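Local structure of cytochrome P450 (Zobellia galactanivorans, 6G5O) at residues A[134-138]-A[139-143]. The protein belongs to the cytochrome P450 family and binds a protoporphyrin IX containing iron within its largely helical fold. Numbering follows the deposited sequence.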
loop_
_atom_site.group_PDB
_atom_site.type_symbol
_atom_site.label_atom_id
_atom_site.label_comp_id
_atom_site.label_asym_id
_atom_site.label_seq_id
_atom_site.Cartn_x
_atom_site.Cartn_y
_atom_site.Cartn_z
ATOM N N ALA A 134 7.103 -9.149 -9.004
ATOM C CA ALA A 134 6.289 -9.859 -8.021
ATOM C C ALA A 134 4.809 -9.856 -8.429
ATOM O O ALA A 134 4.091 -10.775 -8.122
ATOM C CB ALA A 134 6.461 -9.242 -6.671
ATOM N N LEU A 135 4.382 -8.848 -9.168
ATOM C CA LEU A 135 2.963 -8.727 -9.557
ATOM C C LEU A 135 2.553 -9.766 -10.609
ATOM O O LEU A 135 1.367 -10.133 -10.672
ATOM C CB LEU A 135 2.654 -7.323 -10.025
ATOM C CG LEU A 135 1.174 -6.980 -10.338
ATOM C CD1 LEU A 135 0.307 -7.188 -9.103
ATOM C CD2 LEU A 135 0.996 -5.573 -10.886
ATOM N N THR A 136 3.524 -10.296 -11.388
ATOM C CA THR A 136 3.252 -11.354 -12.351
ATOM C C THR A 136 2.806 -12.656 -11.661
ATOM O O THR A 136 1.965 -13.442 -12.227
ATOM C CB THR A 136 4.469 -11.665 -13.238
ATOM O OG1 THR A 136 5.572 -12.082 -12.414
ATOM C CG2 THR A 136 4.874 -10.419 -14.043
ATOM N N LEU A 137 3.342 -12.887 -10.459
ATOM C CA LEU A 137 2.920 -14.030 -9.638
ATOM C C LEU A 137 1.505 -13.877 -9.097
ATOM O O LEU A 137 0.747 -14.824 -9.110
ATOM C CB LEU A 137 3.853 -14.277 -8.440
ATOM C CG LEU A 137 5.354 -14.372 -8.788
ATOM C CD1 LEU A 137 6.232 -14.497 -7.560
ATOM C CD2 LEU A 137 5.603 -15.533 -9.741
ATOM N N LEU A 138 1.173 -12.717 -8.581
ATOM C CA LEU A 138 -0.172 -12.496 -8.047
ATOM C C LEU A 138 -1.226 -12.618 -9.156
ATOM O O LEU A 138 -2.271 -13.232 -8.953
ATOM C CB LEU A 138 -0.293 -11.120 -7.378
ATOM C CG LEU A 138 -1.582 -10.849 -6.602
ATOM C CD1 LEU A 138 -1.684 -11.661 -5.307
ATOM C CD2 LEU A 138 -1.739 -9.368 -6.312
ATOM N N LEU A 139 -0.919 -12.033 -10.306
ATOM C CA LEU A 139 -1.803 -12.038 -11.444
ATOM C C LEU A 139 -1.744 -13.340 -12.263
ATOM O O LEU A 139 -2.670 -13.624 -13.030
ATOM C CB LEU A 139 -1.507 -10.846 -12.325
ATOM C CG LEU A 139 -2.301 -9.571 -12.111
ATOM C CD1 LEU A 139 -2.321 -9.220 -10.660
ATOM C CD2 LEU A 139 -1.692 -8.455 -12.949
ATOM N N ASN A 140 -0.669 -14.121 -12.077
ATOM C CA ASN A 140 -0.439 -15.364 -12.813
ATOM C C ASN A 140 -0.426 -15.107 -14.331
ATOM O O ASN A 140 -1.094 -15.810 -15.098
ATOM C CB ASN A 140 -1.478 -16.433 -12.438
ATOM C CG ASN A 140 -1.105 -17.824 -12.947
ATOM O OD1 ASN A 140 0.067 -18.157 -13.066
ATOM N ND2 ASN A 140 -2.107 -18.631 -13.248
ATOM N N THR A 141 0.296 -14.050 -14.715
ATOM C CA THR A 141 0.615 -13.726 -16.086
ATOM C C THR A 141 2.058 -14.182 -16.407
ATOM O O THR A 141 2.874 -14.442 -15.510
ATOM C CB THR A 141 0.584 -12.200 -16.360
ATOM O OG1 THR A 141 1.582 -11.535 -15.576
ATOM C CG2 THR A 141 -0.730 -11.597 -16.051
ATOM N N PRO A 142 2.382 -14.248 -17.695
ATOM C CA PRO A 142 3.790 -14.493 -18.030
ATOM C C PRO A 142 4.752 -13.441 -17.415
ATOM O O PRO A 142 4.447 -12.241 -17.343
ATOM C CB PRO A 142 3.811 -14.412 -19.571
ATOM C CG PRO A 142 2.380 -14.688 -20.001
ATOM C CD PRO A 142 1.492 -14.186 -18.887
ATOM N N PHE A 143 5.915 -13.898 -16.979
ATOM C CA PHE A 143 6.920 -13.002 -16.420
ATOM C C PHE A 143 7.202 -11.747 -17.262
ATOM O O PHE A 143 7.390 -10.646 -16.729
ATOM C CB PHE A 143 8.183 -13.798 -16.206
ATOM C CG PHE A 143 9.324 -13.004 -15.643
ATOM C CD1 PHE A 143 10.199 -12.341 -16.506
ATOM C CD2 PHE A 143 9.520 -12.901 -14.249
ATOM C CE1 PHE A 143 11.265 -11.612 -15.991
ATOM C CE2 PHE A 143 10.582 -12.172 -13.745
ATOM C CZ PHE A 143 11.458 -11.540 -14.614
#
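A Schellman motif ends helix 122-139 of this cytochrome P450, where Thr-136 and Leu-137 meet Asn-140 and Thr-141 as the chain turns back along the helix. Asn-140 is the C-prime residue; its positive phi of 57° breaks the helical course and swings the next residue toward the last turn. Thr-141 N then donates to Thr-136 O at 3.1 Å, lying in the carbonyl plane, although the N-H is bent away from a straight line. The companion bond of the motif, Asn-140 N to Leu-137 O, is weak. Just before it, a regular i to i+4 bond runs from Leu-139 N to Leu-135 O at 3.0 Å, with an N-H...O angle of 162°.

Leu-135 and Leu-139 cross obliquely on the buried side. CG of Leu-135 lies trans to its backbone N (chi1 -174°), beside the carbonyl carbon, and this carries CD1 along the helix to 3.7 Å from Leu-139 CD1; Phe-218 of helix 207-220 and Trp-149 of helix 145-152 complete this apolar patch. The side chain of Leu-138 lines the haem pocket, touching the bound protoporphyrin IX and His-335, while Arg-93 bonds to both Leu-137 O and Leu-138 O, taking up carbonyls at the helix end, where the dipole would favour a positive charge.

Beyond the turn, the returning chain runs past Thr-136. The hydroxyl of this threonine is engaged by Arg-133 O within the helix, and its methyl faces the loop backbone, with CG2 lying 3.8 Å from Pro-142 O and 3.7 Å from Phe-143 O. From the other threonine, Thr-141 OG1 approaches to 3.7 Å of Thr-136 CB and makes a weak hydrogen bond to Pro-142 O at 3.4 Å.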